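Local coordinates for arginine kinase (Anthopleura japonica, PDB 4RF6), which catalyses the reversible transfer of a phosphate group from ATP to L-arginine, giving phosphoarginine and ADP, with two kinase repeats in one chain, at residues K368-F373 and G406-D411; K399-A404 and Y434-P439; C424-G429 and P439-I444. All blocks are in the same frame, centred on the assembly; numbering follows the deposited sequence. Where two conformers were deposited one is given.

Interaction 1 of 3, residues K368-F373 and G406-D411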
loop_
_atom_site.group_PDB
_atom_site.type_symbol
_atom_site.label_atom_id
_atom_site.label_comp_id
_atom_site.label_asym_id
_atom_site.label_seq_id
_atom_site.Cartn_x
_atom_site.Cartn_y
_atom_site.Cartn_z
ATOM N N LYS A 368 17.504 -4.682 20.801
ATOM C CA LYS A 368 17.833 -4.567 22.217
ATOM C C LYS A 368 16.686 -5.074 23.094
ATOM O O LYS A 368 16.893 -5.869 24.012
ATOM C CB LYS A 368 18.152 -3.116 22.579
ATOM C CG LYS A 368 18.699 -2.967 23.987
ATOM C CD LYS A 368 18.482 -1.570 24.540
ATOM C CE LYS A 368 18.938 -1.496 25.993
ATOM N NZ LYS A 368 18.773 -0.132 26.572
ATOM N N LYS A 369 15.476 -4.603 22.805
ATOM C CA LYS A 369 14.287 -4.973 23.572
ATOM C C LYS A 369 13.883 -6.435 23.332
ATOM O O LYS A 369 13.286 -7.081 24.202
ATOM C CB LYS A 369 13.141 -4.006 23.245
ATOM C CG LYS A 369 11.756 -4.405 23.750
ATOM C CD LYS A 369 10.895 -3.172 24.060
ATOM C CE LYS A 369 11.291 -1.964 23.201
ATOM N NZ LYS A 369 10.376 -0.785 23.335
ATOM N N ARG A 370 14.229 -6.955 22.158
ATOM C CA ARG A 370 13.939 -8.349 21.821
ATOM C C ARG A 370 15.034 -9.298 22.319
ATOM O O ARG A 370 14.875 -10.518 22.270
ATOM C CB ARG A 370 13.754 -8.513 20.307
ATOM C CG ARG A 370 12.529 -7.805 19.735
ATOM C CD ARG A 370 12.251 -8.231 18.295
ATOM N NE ARG A 370 10.888 -7.897 17.888
ATOM C CZ ARG A 370 10.298 -8.334 16.776
ATOM N NH1 ARG A 370 10.948 -9.126 15.934
ATOM N NH2 ARG A 370 9.053 -7.970 16.507
ATOM N N SER A 371 16.137 -8.736 22.807
ATOM C CA SER A 371 17.274 -9.534 23.264
ATOM C C SER A 371 16.986 -10.224 24.591
ATOM O O SER A 371 17.767 -11.062 25.050
ATOM C CB SER A 371 18.506 -8.647 23.434
ATOM O OG SER A 371 18.295 -7.688 24.454
ATOM N N VAL A 372 15.859 -9.870 25.198
ATOM C CA VAL A 372 15.520 -10.305 26.546
ATOM C C VAL A 372 14.175 -11.043 26.570
ATOM O O VAL A 372 13.281 -10.720 25.790
ATOM C CB VAL A 372 15.505 -9.078 27.489
ATOM C CG1 VAL A 372 14.504 -9.238 28.624
ATOM C CG2 VAL A 372 16.905 -8.810 28.021
ATOM N N PHE A 373 14.049 -12.047 27.440
ATOM C CA PHE A 373 12.789 -12.768 27.625
ATOM C C PHE A 373 11.637 -11.798 27.867
ATOM O O PHE A 373 11.750 -10.884 28.683
ATOM C CB PHE A 373 12.898 -13.746 28.795
ATOM C CG PHE A 373 11.728 -14.680 28.915
ATOM C CD1 PHE A 373 11.718 -15.885 28.226
ATOM C CD2 PHE A 373 10.638 -14.352 29.713
ATOM C CE1 PHE A 373 10.646 -16.751 28.331
ATOM C CE2 PHE A 373 9.564 -15.208 29.826
ATOM C CZ PHE A 373 9.564 -16.414 29.130
ATOM N N GLY A 406 14.663 -14.721 6.901
ATOM C CA GLY A 406 14.921 -13.691 7.897
ATOM C C GLY A 406 13.976 -13.662 9.092
ATOM O O GLY A 406 13.953 -12.682 9.849
ATOM N N ILE A 407 13.206 -14.732 9.276
ATOM C CA ILE A 407 12.228 -14.778 10.363
ATOM C C ILE A 407 12.872 -15.205 11.685
ATOM O O ILE A 407 13.527 -16.246 11.753
ATOM C CB ILE A 407 11.046 -15.727 10.036
ATOM C CG1 ILE A 407 10.527 -15.481 8.617
ATOM C CG2 ILE A 407 9.916 -15.542 11.049
ATOM C CD1 ILE A 407 9.981 -14.061 8.393
ATOM N N SER A 408 12.681 -14.408 12.736
ATOM C CA SER A 408 13.198 -14.773 14.053
ATOM C C SER A 408 12.112 -15.402 14.920
ATOM O O SER A 408 10.930 -15.384 14.568
ATOM C CB SER A 408 13.769 -13.554 14.773
ATOM O OG SER A 408 12.727 -12.695 15.200
ATOM N N LEU A 409 12.518 -15.966 16.052
ATOM C CA LEU A 409 11.559 -16.463 17.034
ATOM C C LEU A 409 10.655 -15.332 17.494
ATOM O O LEU A 409 9.443 -15.512 17.646
ATOM C CB LEU A 409 12.278 -17.049 18.248
ATOM C CG LEU A 409 11.350 -17.539 19.360
ATOM C CD1 LEU A 409 10.627 -18.792 18.916
ATOM C CD2 LEU A 409 12.110 -17.797 20.656
ATOM N N TYR A 410 11.244 -14.162 17.724
ATOM C CA TYR A 410 10.470 -13.042 18.241
ATOM C C TYR A 410 9.446 -12.570 17.218
ATOM O O TYR A 410 8.349 -12.150 17.594
ATOM C CB TYR A 410 11.367 -11.881 18.686
ATOM C CG TYR A 410 10.869 -11.223 19.959
ATOM C CD1 TYR A 410 9.624 -10.600 20.000
ATOM C CD2 TYR A 410 11.636 -11.233 21.113
ATOM C CE1 TYR A 410 9.157 -10.006 21.160
ATOM C CE2 TYR A 410 11.183 -10.638 22.279
ATOM C CZ TYR A 410 9.946 -10.029 22.296
ATOM O OH TYR A 410 9.491 -9.437 23.453
ATOM N N ASP A 411 9.798 -12.637 15.933
ATOM C CA ASP A 411 8.819 -12.394 14.874
ATOM C C ASP A 411 7.604 -13.299 15.080
ATOM O O ASP A 411 6.456 -12.848 15.017
ATOM C CB ASP A 411 9.420 -12.668 13.486
ATOM C CG ASP A 411 10.410 -11.606 13.055
ATOM O OD1 ASP A 411 10.279 -10.457 13.524
ATOM O OD2 ASP A 411 11.308 -11.921 12.243
HETATM O O HOH W 1 11.579 -8.794 25.054
HETATM O O HOH W 2 7.898 -8.769 14.150
HETATM O O HOH W 3 13.668 -10.121 15.872
#
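R370 passes obliquely over the ring of Y410 and ends on the carboxylate of D411. R370 CG stands anti to the carbonyl carbon (chi1 -66°), and the chain is extended from CG to NE. R370 CG sits over the centre of the Y410 face, 3.8 Å from the centroid, in a CH-pi contact. R370 CB meets the ring at CD2, and R370 NE lies 3.7 Å from Y410 CD1. The guanidinium is turned 14° from the ring plane, and Y410 CD1 lies over one of its faces, toward the rim. Beyond the ring, R370 NH1 gives a hydrogen bond of 2.8 Å to D411 OD1, the heart of a salt bridge. The oxygen lies in the guanidinium plane, yet the nitrogen approaches it from above the carboxylate, 43° out of that plane.

D411 is itself set by the start of helix 409-418. It forms a capping box with S408: D411 N donates to S408 OG at 3.0 Å, and S408 N returns a bond of 2.9 Å to D411 OD2. Helix 344-370, running out of the first repeat, is thereby tied to a helix start in the small helical domain of the second.

Waters fill in the second shell. One joins R370 NH2 to D411 OD1, and another joins R370 NH1 to S408 OG. At the far end of the tyrosine, Y410 OH donates to a third water, 2.7 Å away, which in turn donates to the carbonyls of K369 and V372. Further out, R125 of the first repeat makes a salt bridge with D411 OD2, and F395 packs on Y410.

Interaction 2 of 3, residues K399-A404 and Y434-P439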
loop_
_atom_site.group_PDB
_atom_site.type_symbol
_atom_site.label_atom_id
_atom_site.label_comp_id
_atom_site.label_asym_id
_atom_site.label_seq_id
_atom_site.Cartn_x
_atom_site.Cartn_y
_atom_site.Cartn_z
ATOM N N LYS A 399 16.493 -17.697 20.390
ATOM C CA LYS A 399 16.318 -16.262 20.124
ATOM C C LYS A 399 17.239 -15.664 19.051
ATOM O O LYS A 399 16.957 -14.589 18.514
ATOM C CB LYS A 399 16.417 -15.451 21.424
ATOM C CG LYS A 399 17.787 -15.487 22.092
ATOM C CD LYS A 399 17.714 -15.015 23.539
ATOM C CE LYS A 399 19.090 -14.656 24.082
ATOM N NZ LYS A 399 19.594 -13.376 23.495
ATOM N N ASP A 400 18.325 -16.357 18.729
ATOM C CA ASP A 400 19.317 -15.818 17.804
ATOM C C ASP A 400 19.270 -16.488 16.433
ATOM O O ASP A 400 19.865 -16.001 15.465
ATOM C CB ASP A 400 20.712 -15.944 18.411
ATOM C CG ASP A 400 20.883 -15.102 19.662
ATOM O OD1 ASP A 400 20.397 -13.954 19.674
ATOM O OD2 ASP A 400 21.501 -15.597 20.631
ATOM N N LYS A 401 18.560 -17.608 16.355
ATOM C CA LYS A 401 18.418 -18.338 15.100
ATOM C C LYS A 401 17.417 -17.640 14.183
ATOM O O LYS A 401 16.431 -17.067 14.648
ATOM C CB LYS A 401 17.946 -19.769 15.363
ATOM C CG LYS A 401 18.852 -20.573 16.283
ATOM C CD LYS A 401 18.280 -21.964 16.501
ATOM C CE LYS A 401 19.339 -22.917 17.039
ATOM N NZ LYS A 401 18.934 -24.347 16.866
ATOM N N LYS A 402 17.673 -17.691 12.881
ATOM C CA LYS A 402 16.785 -17.072 11.907
ATOM C C LYS A 402 16.635 -17.958 10.682
ATOM O O LYS A 402 17.570 -18.677 10.310
ATOM C CB LYS A 402 17.305 -15.696 11.496
ATOM C CG LYS A 402 17.202 -14.633 12.579
ATOM C CD LYS A 402 17.644 -13.278 12.050
ATOM C CE LYS A 402 16.976 -12.139 12.799
ATOM N NZ LYS A 402 17.377 -10.815 12.255
ATOM N N THR A 403 15.453 -17.915 10.069
ATOM C CA THR A 403 15.180 -18.681 8.859
ATOM C C THR A 403 15.884 -18.031 7.676
ATOM O O THR A 403 16.346 -16.897 7.772
ATOM C CB THR A 403 13.661 -18.744 8.554
ATOM O OG1 THR A 403 13.224 -17.490 8.010
ATOM C CG2 THR A 403 12.872 -19.064 9.817
ATOM N N ALA A 404 15.954 -18.748 6.558
ATOM C CA ALA A 404 16.557 -18.213 5.340
ATOM C C ALA A 404 15.861 -16.935 4.872
ATOM O O ALA A 404 16.481 -16.088 4.223
ATOM C CB ALA A 404 16.530 -19.258 4.238
ATOM N N TYR A 434 8.488 -23.814 11.347
ATOM C CA TYR A 434 7.937 -25.013 11.975
ATOM C C TYR A 434 9.025 -26.036 12.283
ATOM O O TYR A 434 8.839 -26.906 13.125
ATOM C CB TYR A 434 6.855 -25.652 11.097
ATOM C CG TYR A 434 5.525 -24.943 11.152
ATOM C CD1 TYR A 434 4.679 -25.093 12.252
ATOM C CD2 TYR A 434 5.109 -24.127 10.110
ATOM C CE1 TYR A 434 3.459 -24.442 12.312
ATOM C CE2 TYR A 434 3.880 -23.475 10.155
ATOM C CZ TYR A 434 3.067 -23.635 11.259
ATOM O OH TYR A 434 1.856 -22.982 11.307
ATOM N N THR A 435 10.155 -25.930 11.591
ATOM C CA THR A 435 11.286 -26.820 11.843
ATOM C C THR A 435 12.340 -26.150 12.720
ATOM O O THR A 435 12.811 -26.736 13.696
ATOM C CB THR A 435 11.944 -27.296 10.552
ATOM O OG1 THR A 435 11.010 -28.074 9.792
ATOM C CG2 THR A 435 13.153 -28.163 10.869
ATOM N N LEU A 436 12.709 -24.923 12.371
ATOM C CA LEU A 436 13.758 -24.219 13.099
ATOM C C LEU A 436 13.322 -23.885 14.518
ATOM O O LEU A 436 14.125 -23.955 15.448
ATOM C CB LEU A 436 14.179 -22.947 12.356
ATOM C CG LEU A 436 15.321 -22.135 12.968
ATOM C CD1 LEU A 436 16.501 -23.031 13.274
ATOM C CD2 LEU A 436 15.750 -21.017 12.029
ATOM N N PHE A 437 12.049 -23.542 14.694
ATOM C CA PHE A 437 11.546 -23.247 16.032
ATOM C C PHE A 437 10.607 -24.352 16.526
ATOM O O PHE A 437 9.727 -24.113 17.349
ATOM C CB PHE A 437 10.866 -21.872 16.060
ATOM C CG PHE A 437 11.711 -20.770 15.470
ATOM C CD1 PHE A 437 12.935 -20.441 16.037
ATOM C CD2 PHE A 437 11.282 -20.067 14.348
ATOM C CE1 PHE A 437 13.724 -19.427 15.496
ATOM C CE2 PHE A 437 12.057 -19.057 13.799
ATOM C CZ PHE A 437 13.284 -18.735 14.372
ATOM N N ALA A 438 10.826 -25.566 16.029
ATOM C CA ALA A 438 10.054 -26.743 16.442
ATOM C C ALA A 438 9.887 -26.944 17.955
ATOM O O ALA A 438 8.789 -27.307 18.393
ATOM C CB ALA A 438 10.603 -28.025 15.787
ATOM N N PRO A 439 10.961 -26.735 18.758
ATOM C CA PRO A 439 10.767 -26.910 20.201
ATOM C C PRO A 439 9.608 -26.083 20.751
ATOM O O PRO A 439 9.023 -26.477 21.764
ATOM C CB PRO A 439 12.096 -26.433 20.787
ATOM C CG PRO A 439 13.090 -26.806 19.750
ATOM C CD PRO A 439 12.388 -26.531 18.434
HETATM O O HOH W 4 16.080 -26.131 16.272
#
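T403 OG1 is gripped by D430 OD2 and by the backbone N of I407, with a weaker bond from K405 N. With OG1 thus engaged, the methyl CG2 is left to face the contact, lying 4.1 Å from both L436 CD2 and F437 CE2.

L436 does most of the touching. Its CG is anti to the backbone N (chi1 -177°), and the two methyls beyond it part company: CD1 meets the aliphatic stem of K401 at CD, 3.8 Å away, while CD2 presses on the backbone at K402 O, 3.4 Å away. F437 lies next to it: L436 CG is above one face of its ring, toward the rim, and the edge of the ring points at a carbonyl, with F437 CZ 3.6 Å from K401 O and the oxygen near the ring plane. The lysine's charged end stays at the surface, where a water that donates to L436 O at 3.0 Å is only weakly held by K401 NZ.

L409 and C412 of helix 409-418 also touch F437. That phenylalanine leaves helix 433-436 and stands at the N-cap position of helix 438-448, in the turn between the two, with the extended loop 401-403 packed on it, in the all-helical small domain of a phosphagen kinase.

Interaction 3 of 3, residues C424-G429 and P439-I444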
loop_
_atom_site.group_PDB
_atom_site.type_symbol
_atom_site.label_atom_id
_atom_site.label_comp_id
_atom_site.label_asym_id
_atom_site.label_seq_id
_atom_site.Cartn_x
_atom_site.Cartn_y
_atom_site.Cartn_z
ATOM N N CYS A 424 -3.406 -18.582 21.241
ATOM C CA CYS A 424 -2.172 -19.219 20.805
ATOM C C CYS A 424 -1.012 -18.248 20.985
ATOM O O CYS A 424 -0.190 -18.407 21.893
ATOM C CB CYS A 424 -2.289 -19.646 19.342
ATOM S SG CYS A 424 -3.821 -20.537 18.956
ATOM N N GLY A 425 -0.955 -17.242 20.120
ATOM C CA GLY A 425 0.047 -16.204 20.240
ATOM C C GLY A 425 1.277 -16.448 19.396
ATOM O O GLY A 425 2.264 -15.716 19.510
ATOM N N VAL A 426 1.226 -17.478 18.552
ATOM C CA VAL A 426 2.365 -17.800 17.694
ATOM C C VAL A 426 1.962 -17.932 16.231
ATOM O O VAL A 426 1.026 -18.665 15.886
ATOM C CB VAL A 426 3.089 -19.066 18.161
ATOM C CG1 VAL A 426 4.387 -19.242 17.395
ATOM C CG2 VAL A 426 3.403 -18.963 19.642
ATOM N N TYR A 427 2.671 -17.207 15.374
ATOM C CA TYR A 427 2.436 -17.284 13.943
ATOM C C TYR A 427 3.740 -17.704 13.290
ATOM O O TYR A 427 4.805 -17.341 13.772
ATOM C CB TYR A 427 1.993 -15.923 13.409
ATOM C CG TYR A 427 0.603 -15.513 13.841
ATOM C CD1 TYR A 427 0.375 -14.922 15.082
ATOM C CD2 TYR A 427 -0.479 -15.717 13.008
ATOM C CE1 TYR A 427 -0.909 -14.545 15.473
ATOM C CE2 TYR A 427 -1.754 -15.342 13.384
ATOM C CZ TYR A 427 -1.969 -14.763 14.609
ATOM O OH TYR A 427 -3.254 -14.400 14.959
ATOM N N ALA A 428 3.667 -18.479 12.210
ATOM C CA ALA A 428 4.871 -18.833 11.453
ATOM C C ALA A 428 5.052 -17.863 10.286
ATOM O O ALA A 428 4.103 -17.612 9.538
ATOM C CB ALA A 428 4.772 -20.270 10.941
ATOM N N GLY A 429 6.256 -17.315 10.125
ATOM C CA GLY A 429 6.525 -16.397 9.029
ATOM C C GLY A 429 6.834 -17.146 7.742
ATOM O O GLY A 429 6.705 -16.602 6.641
ATOM N N PRO A 439 10.961 -26.735 18.758
ATOM C CA PRO A 439 10.767 -26.910 20.201
ATOM C C PRO A 439 9.608 -26.083 20.751
ATOM O O PRO A 439 9.023 -26.477 21.764
ATOM C CB PRO A 439 12.096 -26.433 20.787
ATOM C CG PRO A 439 13.090 -26.806 19.750
ATOM C CD PRO A 439 12.388 -26.531 18.434
ATOM N N LEU A 440 9.268 -24.976 20.092
ATOM C CA LEU A 440 8.085 -24.208 20.477
ATOM C C LEU A 440 6.842 -24.616 19.683
ATOM O O LEU A 440 5.783 -24.877 20.264
ATOM C CB LEU A 440 8.318 -22.701 20.315
ATOM C CG LEU A 440 7.074 -21.886 20.691
ATOM C CD1 LEU A 440 6.746 -22.125 22.152
ATOM C CD2 LEU A 440 7.221 -20.395 20.412
ATOM N N PHE A 441 6.974 -24.657 18.356
ATOM C CA PHE A 441 5.839 -24.941 17.479
ATOM C C PHE A 441 5.237 -26.338 17.681
ATOM O O PHE A 441 4.015 -26.492 17.621
ATOM C CB PHE A 441 6.221 -24.739 16.006
ATOM C CG PHE A 441 6.130 -23.306 15.539
ATOM C CD1 PHE A 441 7.236 -22.465 15.614
ATOM C CD2 PHE A 441 4.942 -22.808 15.008
ATOM C CE1 PHE A 441 7.160 -21.150 15.186
ATOM C CE2 PHE A 441 4.854 -21.497 14.575
ATOM C CZ PHE A 441 5.971 -20.664 14.662
ATOM N N ASP A 442 6.077 -27.350 17.913
ATOM C CA ASP A 442 5.571 -28.714 18.114
ATOM C C ASP A 442 4.598 -28.762 19.282
ATOM O O ASP A 442 3.545 -29.396 19.208
ATOM C CB ASP A 442 6.708 -29.695 18.397
ATOM C CG ASP A 442 7.567 -29.965 17.187
ATOM O OD1 ASP A 442 7.229 -29.471 16.091
ATOM O OD2 ASP A 442 8.575 -30.689 17.339
ATOM N N LYS A 443 4.970 -28.089 20.366
ATOM C CA LYS A 443 4.164 -28.076 21.582
ATOM C C LYS A 443 2.829 -27.361 21.382
ATOM O O LYS A 443 1.802 -27.781 21.918
ATOM C CB LYS A 443 4.946 -27.434 22.734
ATOM C CG LYS A 443 6.097 -28.298 23.241
ATOM C CD LYS A 443 6.968 -27.563 24.257
ATOM C CE LYS A 443 8.191 -28.401 24.655
ATOM N NZ LYS A 443 9.130 -28.628 23.508
ATOM N N ILE A 444 2.840 -26.279 20.611
ATOM C CA ILE A 444 1.605 -25.538 20.342
ATOM C C ILE A 444 0.702 -26.292 19.369
ATOM O O ILE A 444 -0.514 -26.352 19.564
ATOM C CB ILE A 444 1.894 -24.111 19.843
ATOM C CG1 ILE A 444 2.341 -23.239 21.011
ATOM C CG2 ILE A 444 0.664 -23.485 19.218
ATOM C CD1 ILE A 444 3.417 -22.273 20.644
#
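V426 points at helix 438-448 and spreads its two methyls between three side chains of that helix. The V426 side chain crosses F441 obliquely, with V426 CG1, anti to the backbone N (chi1 -171°), 3.5 Å from F441 CZ at the outer end of the ring. V426 CG2 turns the other way and lies against I444 CD1, also at 3.5 Å, which is tight for two carbons. V426 CG2 also meets L440 CD2 tip to tip at 4.1 Å, so V426 sits among L440, its neighbour F441, and I444 one turn on from L440.

The loop carrying V426 runs extended past the helix. In sequence, C424 to Y427 match V72 to Y75 of the first repeat, part of its inferred substrate-binding stretch; this loop is therefore probably the equivalent element of the second repeat, backed here by a helix of the small helical domain.

F441 also meets the loop further on. Its ring edge faces the backbone, with F441 CZ 3.6 Å from Y427 O and the oxygen near the ring plane, while A428 CB approaches F441 CE2 obliquely at 3.8 Å. The ring of Y434 meets F441 with the planes at about 60°, and also touches A428. On the valine's side, L386 of helix 385-389 touches V426, and its neighbour L385 packs on I444. Y427, whose CB points away from the helix, has S415 and C630 against its side chain.

Overall arrangement
Following the chain from the N terminus, helix 344-370 leaves the first repeat and its end starts interaction 1, which closes a loop over helices 385-389 and 392-398 at the start of helix 409-418. Interaction 2 opens within that loop, at 399-404, and closes beyond it at 434-439, so the two cross; F437 touches the backbone of I407, S408 and L409. Interaction 3 opens after interaction 1 has closed, follows it in series, and crosses interaction 2, sharing P439 and helix 438-448. Interaction 1 ties the helix from the first repeat to the second repeat's small domain, and interactions 2 and 3 tie loops of that domain to its helices 433-436 and 438-448.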